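Local coordinates for protein putative oxidoreductase FAD-binding subunit (Sulfolobus tokodaii, PDB 4ZOH) that binds flavin-adenine dinucleotide and probably relays electrons through it as the flavoprotein subunit of a molybdopterin-dependent oxidoreductase, at residues I53-I62 against G72-S83; Y172-E180 against L267-K277. All coordinates share one frame; numbering follows the deposited sequence.

Interaction 1 of 2, residues I53-I62 against G72-S83. With FAD (flavin-adenine dinucleotide), chain H.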
# COMPACT_ATOMS: atom_id res chain seq x y z
N ILE B 53 20.62 14.82 -29.78
CA ILE B 53 20.95 14.73 -31.22
C ILE B 53 20.48 13.43 -31.80
O ILE B 53 20.51 13.25 -33.00
CB ILE B 53 22.45 15.00 -31.50
CG1 ILE B 53 23.35 13.93 -30.85
CG2 ILE B 53 22.83 16.41 -31.01
CD1 ILE B 53 24.75 13.90 -31.45
N ARG B 54 19.96 12.55 -30.93
CA ARG B 54 19.62 11.14 -31.21
C ARG B 54 18.66 10.95 -32.34
O ARG B 54 18.70 9.93 -32.98
CB ARG B 54 18.93 10.50 -30.02
CG ARG B 54 19.62 10.50 -28.68
CD ARG B 54 18.82 9.68 -27.64
NE ARG B 54 18.13 8.51 -28.25
CZ ARG B 54 18.69 7.32 -28.46
NH1 ARG B 54 18.01 6.33 -29.03
NH2 ARG B 54 19.96 7.13 -28.12
N ARG B 55 17.76 11.90 -32.57
CA ARG B 55 16.70 11.68 -33.58
C ARG B 55 17.10 12.09 -35.00
O ARG B 55 16.25 12.03 -35.89
CB ARG B 55 15.38 12.39 -33.18
CG ARG B 55 14.82 11.95 -31.83
CD ARG B 55 13.55 12.69 -31.42
NE ARG B 55 13.20 12.28 -30.06
CZ ARG B 55 12.39 11.27 -29.76
NH1 ARG B 55 11.79 10.59 -30.72
NH2 ARG B 55 12.14 10.96 -28.47
N PHE B 56 18.35 12.55 -35.20
CA PHE B 56 18.88 12.88 -36.56
C PHE B 56 19.27 11.62 -37.27
O PHE B 56 20.40 11.23 -37.26
CB PHE B 56 20.12 13.76 -36.44
CG PHE B 56 19.88 15.06 -35.78
CD1 PHE B 56 18.59 15.67 -35.78
CD2 PHE B 56 20.92 15.71 -35.17
CE1 PHE B 56 18.39 16.88 -35.13
CE2 PHE B 56 20.72 16.93 -34.51
CZ PHE B 56 19.45 17.52 -34.49
N SER B 57 18.33 10.97 -37.90
CA SER B 57 18.57 9.62 -38.31
C SER B 57 19.50 9.50 -39.54
O SER B 57 20.06 8.43 -39.80
CB SER B 57 17.26 8.87 -38.49
OG SER B 57 16.56 9.39 -39.57
N ASN B 58 19.69 10.59 -40.27
CA ASN B 58 20.60 10.57 -41.40
C ASN B 58 22.07 10.60 -40.86
O ASN B 58 22.99 10.54 -41.65
CB ASN B 58 20.30 11.76 -42.32
CG ASN B 58 20.53 13.10 -41.62
OD1 ASN B 58 20.93 13.13 -40.46
ND2 ASN B 58 20.27 14.19 -42.31
N LEU B 59 22.28 10.74 -39.54
CA LEU B 59 23.58 10.50 -38.91
C LEU B 59 23.86 9.03 -38.52
O LEU B 59 24.87 8.72 -37.87
CB LEU B 59 23.82 11.39 -37.70
CG LEU B 59 23.77 12.88 -38.01
CD1 LEU B 59 24.15 13.63 -36.76
CD2 LEU B 59 24.77 13.18 -39.13
N SER B 60 22.95 8.14 -38.88
CA SER B 60 23.22 6.76 -38.65
C SER B 60 23.24 6.03 -39.99
O SER B 60 22.22 5.98 -40.68
CB SER B 60 22.16 6.20 -37.70
OG SER B 60 22.28 4.81 -37.72
N TYR B 61 24.39 5.47 -40.37
CA TYR B 61 24.56 4.82 -41.70
C TYR B 61 25.94 4.17 -41.89
O TYR B 61 26.91 4.69 -41.37
CB TYR B 61 24.33 5.84 -42.81
CG TYR B 61 25.25 7.03 -42.74
CD1 TYR B 61 26.53 6.97 -43.31
CD2 TYR B 61 24.86 8.24 -42.13
CE1 TYR B 61 27.41 8.06 -43.24
CE2 TYR B 61 25.74 9.35 -42.10
CZ TYR B 61 27.02 9.23 -42.66
OH TYR B 61 27.94 10.28 -42.65
N ILE B 62 26.01 3.04 -42.59
CA ILE B 62 27.32 2.48 -43.05
C ILE B 62 27.35 2.62 -44.58
O ILE B 62 26.54 2.01 -45.24
CB ILE B 62 27.54 0.96 -42.70
CG1 ILE B 62 27.44 0.62 -41.18
CG2 ILE B 62 28.87 0.47 -43.26
CD1 ILE B 62 28.19 1.59 -40.30
N GLY B 72 28.10 6.87 -40.19
CA GLY B 72 27.45 8.01 -39.49
C GLY B 72 27.79 7.99 -38.01
O GLY B 72 27.81 6.91 -37.41
N ALA B 73 28.00 9.17 -37.41
CA ALA B 73 28.29 9.23 -36.00
C ALA B 73 27.26 8.57 -35.08
O ALA B 73 27.62 8.16 -33.99
CB ALA B 73 28.55 10.65 -35.53
N LEU B 74 26.00 8.51 -35.48
CA LEU B 74 24.97 8.00 -34.58
C LEU B 74 24.80 6.50 -34.76
O LEU B 74 23.98 5.90 -34.07
CB LEU B 74 23.62 8.71 -34.74
CG LEU B 74 23.40 10.10 -34.14
CD1 LEU B 74 21.91 10.37 -34.16
CD2 LEU B 74 23.92 10.28 -32.73
N THR B 75 25.62 5.88 -35.62
CA THR B 75 25.59 4.42 -35.80
C THR B 75 26.05 3.75 -34.55
O THR B 75 27.07 4.15 -33.94
CB THR B 75 26.45 3.99 -37.00
OG1 THR B 75 26.31 5.00 -37.98
CG2 THR B 75 25.99 2.66 -37.62
N THR B 76 25.24 2.78 -34.13
CA THR B 76 25.44 2.10 -32.84
C THR B 76 26.48 0.98 -32.99
O THR B 76 26.70 0.42 -34.10
CB THR B 76 24.14 1.48 -32.34
OG1 THR B 76 23.75 0.44 -33.23
CG2 THR B 76 22.94 2.55 -32.12
N HIS B 77 27.04 0.59 -31.86
CA HIS B 77 27.95 -0.56 -31.76
C HIS B 77 27.37 -1.78 -32.39
O HIS B 77 28.06 -2.55 -33.14
CB HIS B 77 28.36 -0.88 -30.29
CG HIS B 77 28.85 0.32 -29.51
ND1 HIS B 77 29.58 1.34 -30.10
CD2 HIS B 77 28.71 0.69 -28.22
CE1 HIS B 77 29.90 2.25 -29.20
NE2 HIS B 77 29.36 1.90 -28.05
N TYR B 78 26.10 -1.98 -32.08
CA TYR B 78 25.43 -3.20 -32.55
C TYR B 78 25.44 -3.22 -34.08
O TYR B 78 25.74 -4.26 -34.69
CB TYR B 78 23.99 -3.33 -32.02
CG TYR B 78 23.20 -4.47 -32.65
CD1 TYR B 78 23.26 -5.75 -32.13
CD2 TYR B 78 22.36 -4.25 -33.77
CE1 TYR B 78 22.52 -6.79 -32.69
CE2 TYR B 78 21.61 -5.28 -34.35
CZ TYR B 78 21.69 -6.54 -33.80
OH TYR B 78 20.95 -7.57 -34.31
N ASN B 79 25.09 -2.09 -34.69
CA ASN B 79 24.95 -2.07 -36.17
C ASN B 79 26.31 -2.18 -36.87
O ASN B 79 26.44 -2.91 -37.79
CB ASN B 79 24.20 -0.81 -36.66
CG ASN B 79 22.71 -0.89 -36.41
OD1 ASN B 79 22.10 -1.94 -36.48
ND2 ASN B 79 22.12 0.24 -36.13
N ILE B 80 27.30 -1.48 -36.35
CA ILE B 80 28.69 -1.63 -36.82
C ILE B 80 29.13 -3.10 -36.69
O ILE B 80 29.65 -3.67 -37.63
CB ILE B 80 29.62 -0.68 -36.06
CG1 ILE B 80 29.22 0.75 -36.38
CG2 ILE B 80 31.09 -0.99 -36.39
CD1 ILE B 80 29.88 1.88 -35.58
N SER B 81 28.80 -3.74 -35.58
CA SER B 81 29.20 -5.13 -35.36
C SER B 81 28.58 -6.07 -36.38
O SER B 81 29.07 -7.20 -36.57
CB SER B 81 28.95 -5.53 -33.91
OG SER B 81 27.67 -6.08 -33.72
N LYS B 82 27.54 -5.60 -37.09
CA LYS B 82 26.77 -6.50 -37.95
C LYS B 82 27.08 -6.23 -39.39
O LYS B 82 26.57 -6.93 -40.25
CB LYS B 82 25.24 -6.32 -37.76
CG LYS B 82 24.66 -6.81 -36.45
CD LYS B 82 24.85 -8.30 -36.37
CE LYS B 82 24.42 -8.80 -35.02
NZ LYS B 82 24.62 -10.28 -34.90
N SER B 83 27.97 -5.29 -39.65
CA SER B 83 28.16 -4.82 -41.01
C SER B 83 29.50 -5.16 -41.75
O SER B 83 29.86 -4.50 -42.75
CB SER B 83 27.86 -3.35 -41.04
OG SER B 83 28.93 -2.67 -40.49
PA FAD H . 27.11 9.60 -25.03
O1A FAD H . 27.21 9.03 -23.66
O2A FAD H . 25.84 10.08 -25.58
O5B FAD H . 28.10 10.80 -25.17
C5B FAD H . 29.47 10.68 -24.67
C4B FAD H . 30.25 12.08 -24.92
O4B FAD H . 30.26 12.49 -26.34
C3B FAD H . 29.47 13.19 -24.22
O3B FAD H . 30.38 14.11 -23.66
C2B FAD H . 28.59 13.82 -25.32
O2B FAD H . 28.23 15.19 -25.08
C1B FAD H . 29.49 13.77 -26.51
N9A FAD H . 28.99 13.39 -27.82
C8A FAD H . 28.20 12.37 -28.15
N7A FAD H . 28.06 12.34 -29.50
C5A FAD H . 28.80 13.35 -30.01
C6A FAD H . 29.07 13.81 -31.31
N6A FAD H . 28.53 13.15 -32.33
N1A FAD H . 29.86 14.89 -31.49
C2A FAD H . 30.46 15.52 -30.45
N3A FAD H . 30.21 15.11 -29.20
C4A FAD H . 29.39 14.03 -28.95
N1 FAD H . 33.08 1.35 -24.18
C2 FAD H . 34.15 0.62 -24.69
O2 FAD H . 34.86 1.12 -25.54
N3 FAD H . 34.42 -0.64 -24.25
C4 FAD H . 33.65 -1.21 -23.29
O4 FAD H . 33.91 -2.38 -22.96
C4X FAD H . 32.59 -0.47 -22.73
N5 FAD H . 31.81 -1.05 -21.76
C5X FAD H . 30.74 -0.29 -21.19
C6 FAD H . 30.00 -0.86 -20.16
C7 FAD H . 28.93 -0.15 -19.60
C7M FAD H . 28.15 -0.86 -18.47
C8 FAD H . 28.63 1.15 -20.05
C8M FAD H . 27.48 2.01 -19.46
C9 FAD H . 29.41 1.75 -21.06
C9A FAD H . 30.45 1.02 -21.64
N10 FAD H . 31.26 1.58 -22.66
C10 FAD H . 32.31 0.80 -23.18
C1' FAD H . 31.04 2.93 -23.17
C2' FAD H . 30.03 2.92 -24.33
O2' FAD H . 30.69 2.36 -25.49
C3' FAD H . 29.45 4.33 -24.63
O3' FAD H . 28.31 4.10 -25.47
C4' FAD H . 30.42 5.25 -25.35
O4' FAD H . 31.63 5.31 -24.60
C5' FAD H . 29.85 6.68 -25.52
O5' FAD H . 28.99 6.62 -26.69
P FAD H . 27.50 7.13 -26.59
O1P FAD H . 26.95 7.20 -27.97
O2P FAD H . 26.74 6.32 -25.60
O3P FAD H . 27.80 8.59 -26.08
O HOH W 1 22.81 2.66 -35.63
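L74 sends its side chain into the loop 53-62: CD2 lies 3.9 Å from I53 CD1, CG packs on L59 CB, and CD1 reaches the carbonyl oxygens of I53 and R54. This joins two parts of the FAD-binding domain of the molybdopterin dehydrogenase family, the loop after strand 49-52 and the type I turn G72-T75 leading into helix 77-81. I53 CD1 also comes within 4.0 Å of FAD N6A, which puts this apolar cluster beside the adenine. Farther along, I62 CD1 meets T75 CG2 at 3.6 Å, the two side chains crossing at about a right angle. G72 CA sits over the face of the Y61 ring, 3.5 Å from its centroid, a CH-pi contact 17° off the normal; a CB on residue 72 would clash with the ring and with L59 O. The backbones are tied by L74 N to L59 O and by G72 N to Y61 O. In T75, chi1 of -36° turns OG1 to accept from Y61 N while CG2, anti to the backbone N, goes to I62. At the polar edge, water 1 joins S60 OG to helix 77-81, accepting from T76 N at 2.9 Å and from N79 ND2.

Interaction 2 of 2, residues Y172-E180 against L267-K277. With FAD (flavin-adenine dinucleotide), chain H.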
# COMPACT_ATOMS: atom_id res chain seq x y z
N TYR B 172 42.23 -8.10 -46.46
CA TYR B 172 43.04 -8.05 -45.26
C TYR B 172 42.60 -9.09 -44.26
O TYR B 172 41.45 -9.48 -44.28
CB TYR B 172 42.99 -6.70 -44.57
CG TYR B 172 43.93 -5.70 -45.11
CD1 TYR B 172 43.80 -5.22 -46.42
CD2 TYR B 172 44.92 -5.17 -44.29
CE1 TYR B 172 44.66 -4.24 -46.90
CE2 TYR B 172 45.76 -4.18 -44.73
CZ TYR B 172 45.64 -3.73 -46.05
OH TYR B 172 46.52 -2.76 -46.51
N LYS B 173 43.54 -9.54 -43.42
CA LYS B 173 43.23 -10.43 -42.30
C LYS B 173 43.23 -9.54 -41.05
O LYS B 173 43.82 -8.49 -41.08
CB LYS B 173 44.25 -11.57 -42.19
CG LYS B 173 44.53 -12.35 -43.51
CD LYS B 173 43.53 -13.44 -43.82
CE LYS B 173 44.16 -14.81 -43.57
NZ LYS B 173 43.31 -15.74 -42.74
N PHE B 174 42.58 -9.95 -39.96
CA PHE B 174 42.39 -9.02 -38.80
C PHE B 174 42.06 -9.82 -37.55
O PHE B 174 41.65 -11.01 -37.63
CB PHE B 174 41.33 -7.91 -39.05
CG PHE B 174 39.98 -8.44 -39.50
CD1 PHE B 174 39.00 -8.82 -38.55
CD2 PHE B 174 39.70 -8.57 -40.85
CE1 PHE B 174 37.78 -9.35 -38.97
CE2 PHE B 174 38.47 -9.11 -41.28
CZ PHE B 174 37.52 -9.51 -40.34
N SER B 175 42.28 -9.19 -36.42
CA SER B 175 41.93 -9.74 -35.10
C SER B 175 41.86 -8.59 -34.09
O SER B 175 42.70 -7.69 -34.12
CB SER B 175 42.96 -10.77 -34.63
OG SER B 175 42.50 -11.41 -33.45
N TYR B 176 40.82 -8.58 -33.23
CA TYR B 176 40.84 -7.69 -32.05
C TYR B 176 40.98 -8.60 -30.88
O TYR B 176 40.21 -9.55 -30.76
CB TYR B 176 39.58 -6.82 -31.95
CG TYR B 176 39.66 -5.86 -30.77
CD1 TYR B 176 40.71 -4.96 -30.68
CD2 TYR B 176 38.70 -5.87 -29.74
CE1 TYR B 176 40.84 -4.12 -29.60
CE2 TYR B 176 38.81 -5.00 -28.66
CZ TYR B 176 39.89 -4.12 -28.61
OH TYR B 176 40.07 -3.26 -27.55
N GLN B 177 42.01 -8.38 -30.07
CA GLN B 177 42.23 -9.16 -28.82
C GLN B 177 41.92 -8.24 -27.64
O GLN B 177 42.45 -7.14 -27.55
CB GLN B 177 43.70 -9.64 -28.71
CG GLN B 177 44.12 -10.62 -29.84
CD GLN B 177 43.42 -11.97 -29.73
OE1 GLN B 177 43.19 -12.48 -28.63
NE2 GLN B 177 43.09 -12.56 -30.86
N LYS B 178 41.03 -8.67 -26.77
CA LYS B 178 40.62 -7.86 -25.66
C LYS B 178 40.87 -8.65 -24.41
O LYS B 178 40.27 -9.68 -24.21
CB LYS B 178 39.15 -7.50 -25.78
CG LYS B 178 38.71 -6.44 -24.78
CD LYS B 178 37.25 -6.07 -24.90
CE LYS B 178 36.89 -5.08 -23.79
NZ LYS B 178 35.64 -4.35 -24.03
N LEU B 179 41.73 -8.15 -23.56
CA LEU B 179 41.92 -8.80 -22.26
C LEU B 179 40.95 -8.16 -21.25
O LEU B 179 40.88 -6.89 -21.13
CB LEU B 179 43.38 -8.68 -21.77
CG LEU B 179 43.74 -9.19 -20.37
CD1 LEU B 179 43.47 -10.66 -20.14
CD2 LEU B 179 45.20 -8.88 -20.09
N GLU B 180 40.24 -9.04 -20.53
CA GLU B 180 39.19 -8.62 -19.58
C GLU B 180 39.02 -9.64 -18.45
O GLU B 180 39.06 -10.86 -18.63
CB GLU B 180 37.84 -8.41 -20.27
CG GLU B 180 37.32 -9.63 -21.01
CD GLU B 180 36.17 -9.34 -21.94
OE1 GLU B 180 36.01 -8.24 -22.46
OE2 GLU B 180 35.39 -10.26 -22.16
N LEU B 267 49.04 -10.54 -26.24
CA LEU B 267 47.88 -10.24 -27.07
C LEU B 267 48.24 -9.93 -28.53
O LEU B 267 47.50 -10.32 -29.40
CB LEU B 267 46.93 -9.15 -26.51
CG LEU B 267 46.09 -9.23 -25.19
CD1 LEU B 267 44.76 -8.43 -25.23
CD2 LEU B 267 45.88 -10.61 -24.62
N THR B 268 49.36 -9.22 -28.75
CA THR B 268 49.96 -9.10 -30.10
C THR B 268 50.23 -10.50 -30.69
O THR B 268 49.79 -10.79 -31.79
CB THR B 268 51.23 -8.28 -30.04
OG1 THR B 268 50.90 -7.02 -29.47
CG2 THR B 268 51.79 -8.01 -31.40
N LYS B 269 50.85 -11.40 -29.93
CA LYS B 269 51.05 -12.74 -30.49
C LYS B 269 49.72 -13.40 -30.85
O LYS B 269 49.62 -14.02 -31.94
CB LYS B 269 51.90 -13.63 -29.56
CG LYS B 269 52.35 -14.93 -30.17
CD LYS B 269 53.24 -15.71 -29.20
CE LYS B 269 53.39 -17.15 -29.68
NZ LYS B 269 54.50 -17.87 -29.03
N ARG B 270 48.73 -13.33 -29.93
CA ARG B 270 47.38 -13.94 -30.18
C ARG B 270 46.77 -13.30 -31.46
O ARG B 270 46.27 -13.99 -32.31
CB ARG B 270 46.45 -13.71 -28.99
CG ARG B 270 46.70 -14.61 -27.80
CD ARG B 270 45.96 -14.09 -26.57
NE ARG B 270 45.93 -15.17 -25.59
CZ ARG B 270 45.08 -15.31 -24.58
NH1 ARG B 270 44.10 -14.43 -24.35
NH2 ARG B 270 45.21 -16.38 -23.80
N ALA B 271 46.96 -12.00 -31.62
CA ALA B 271 46.40 -11.23 -32.77
C ALA B 271 47.00 -11.67 -34.12
O ALA B 271 46.23 -12.03 -35.05
CB ALA B 271 46.60 -9.75 -32.53
N ILE B 272 48.34 -11.71 -34.21
CA ILE B 272 49.03 -12.18 -35.43
C ILE B 272 48.53 -13.59 -35.77
O ILE B 272 48.01 -13.83 -36.86
CB ILE B 272 50.57 -12.12 -35.23
CG1 ILE B 272 51.00 -10.76 -34.77
CG2 ILE B 272 51.33 -12.41 -36.50
CD1 ILE B 272 52.39 -10.77 -34.19
N ILE B 273 48.59 -14.49 -34.80
CA ILE B 273 48.23 -15.89 -35.04
C ILE B 273 46.76 -16.10 -35.39
O ILE B 273 46.42 -16.96 -36.23
CB ILE B 273 48.66 -16.83 -33.89
CG1 ILE B 273 50.21 -17.00 -33.85
CG2 ILE B 273 47.96 -18.20 -33.95
CD1 ILE B 273 50.72 -17.73 -32.59
N THR B 274 45.88 -15.35 -34.72
CA THR B 274 44.47 -15.42 -35.04
C THR B 274 44.21 -14.87 -36.46
O THR B 274 43.61 -15.56 -37.24
CB THR B 274 43.63 -14.68 -33.99
OG1 THR B 274 43.77 -15.37 -32.76
CG2 THR B 274 42.10 -14.61 -34.41
N ALA B 275 44.72 -13.68 -36.78
CA ALA B 275 44.50 -13.07 -38.11
C ALA B 275 45.06 -14.03 -39.16
O ALA B 275 44.33 -14.38 -40.09
CB ALA B 275 45.16 -11.73 -38.22
N LEU B 276 46.29 -14.54 -38.96
CA LEU B 276 46.88 -15.50 -39.93
C LEU B 276 46.07 -16.78 -40.11
O LEU B 276 46.07 -17.36 -41.16
CB LEU B 276 48.29 -15.91 -39.54
CG LEU B 276 49.23 -14.73 -39.71
CD1 LEU B 276 50.60 -15.20 -39.25
CD2 LEU B 276 49.23 -14.25 -41.15
N LYS B 277 45.38 -17.23 -39.08
CA LYS B 277 44.67 -18.48 -39.24
C LYS B 277 43.32 -18.20 -39.86
O LYS B 277 42.44 -19.01 -39.76
CB LYS B 277 44.56 -19.18 -37.91
CG LYS B 277 45.84 -19.92 -37.55
CD LYS B 277 45.74 -20.53 -36.15
CE LYS B 277 44.44 -21.29 -35.94
NZ LYS B 277 44.26 -21.70 -34.52
PA FAD H . 27.11 9.60 -25.03
O1A FAD H . 27.21 9.03 -23.66
O2A FAD H . 25.84 10.08 -25.58
O5B FAD H . 28.10 10.80 -25.17
C5B FAD H . 29.47 10.68 -24.67
C4B FAD H . 30.25 12.08 -24.92
O4B FAD H . 30.26 12.49 -26.34
C3B FAD H . 29.47 13.19 -24.22
O3B FAD H . 30.38 14.11 -23.66
C2B FAD H . 28.59 13.82 -25.32
O2B FAD H . 28.23 15.19 -25.08
C1B FAD H . 29.49 13.77 -26.51
N9A FAD H . 28.99 13.39 -27.82
C8A FAD H . 28.20 12.37 -28.15
N7A FAD H . 28.06 12.34 -29.50
C5A FAD H . 28.80 13.35 -30.01
C6A FAD H . 29.07 13.81 -31.31
N6A FAD H . 28.53 13.15 -32.33
N1A FAD H . 29.86 14.89 -31.49
C2A FAD H . 30.46 15.52 -30.45
N3A FAD H . 30.21 15.11 -29.20
C4A FAD H . 29.39 14.03 -28.95
N1 FAD H . 33.08 1.35 -24.18
C2 FAD H . 34.15 0.62 -24.69
O2 FAD H . 34.86 1.12 -25.54
N3 FAD H . 34.42 -0.64 -24.25
C4 FAD H . 33.65 -1.21 -23.29
O4 FAD H . 33.91 -2.38 -22.96
C4X FAD H . 32.59 -0.47 -22.73
N5 FAD H . 31.81 -1.05 -21.76
C5X FAD H . 30.74 -0.29 -21.19
C6 FAD H . 30.00 -0.86 -20.16
C7 FAD H . 28.93 -0.15 -19.60
C7M FAD H . 28.15 -0.86 -18.47
C8 FAD H . 28.63 1.15 -20.05
C8M FAD H . 27.48 2.01 -19.46
C9 FAD H . 29.41 1.75 -21.06
C9A FAD H . 30.45 1.02 -21.64
N10 FAD H . 31.26 1.58 -22.66
C10 FAD H . 32.31 0.80 -23.18
C1' FAD H . 31.04 2.93 -23.17
C2' FAD H . 30.03 2.92 -24.33
O2' FAD H . 30.69 2.36 -25.49
C3' FAD H . 29.45 4.33 -24.63
O3' FAD H . 28.31 4.10 -25.47
C4' FAD H . 30.42 5.25 -25.35
O4' FAD H . 31.63 5.31 -24.60
C5' FAD H . 29.85 6.68 -25.52
O5' FAD H . 28.99 6.62 -26.69
P FAD H . 27.50 7.13 -26.59
O1P FAD H . 26.95 7.20 -27.97
O2P FAD H . 26.74 6.32 -25.60
O3P FAD H . 27.80 8.59 -26.08
O HOH W 2 43.24 -11.82 -25.77
O HOH W 3 42.08 -15.58 -30.37
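L267 CD1 lies 3.7 Å from L179 CB, an apolar pair, and also touches Q177 CB. Close packing of side chains on backbone and hydroxyl atoms follows: A275 CB rests against F174 N and O, S175 CB faces A271 O, and S175 OG meets T274 CG2 at 3.4 Å. The small A271 and A275 let the backbones come close; the axes of the short strand and helix segments approach to 6.5 Å, their N-to-C directions 141° apart. In this C-terminal domain of the CO dehydrogenase flavoprotein family, helix 257-276 thus packs on a face of the antiparallel sheet at strand 173-179, outermost within this chain. A direct hydrogen bond comes from K173, which, bent at chi2 and beyond, curls its NZ back to A275 O at 3.1 Å, nearly along the C=O axis. In Q177, chi1 of -63° puts CG against L267 O, and the bend at chi2 (-69°) turns the amide along the helix, OE1 near R270 CB. Its NE2 donates to S175 OG at 2.9 Å. Waters extend this grip: one donates to Q177 OE1 and accepts from R270 NH1, another accepts from Q177 NE2 and donates to T274 OG1. With an alanine here, both waters would probably lose their strand-side partner and a gap would open over L267 O and R270 CB. On the other side of the strand, K178, salt-bridged to D118, donates from NZ to FAD O4 at 2.8 Å.

In the fold
The contacts lie in different domains, the FAD-binding part and the C-terminal part, and share no element: their centres are 26 Å apart and their nearest atoms about 9 Å. Both are partly buried and similar in size, 557 and 541 Å², but interaction 1 has seven buried residues among its thirteen touching ones and none exposed, whereas interaction 2 has five buried and two exposed. Interaction 1 fastens a loop to a turn with backbone hydrogen bonds around a leucine; interaction 2 lays a helix on a strand whose own backbone bonds run to strand 189-198, leaving side chains and waters to bridge. FAD spans them: interaction 1 meets its adenine and, through H77 NE2, ribityl O2', interaction 2 its flavin end.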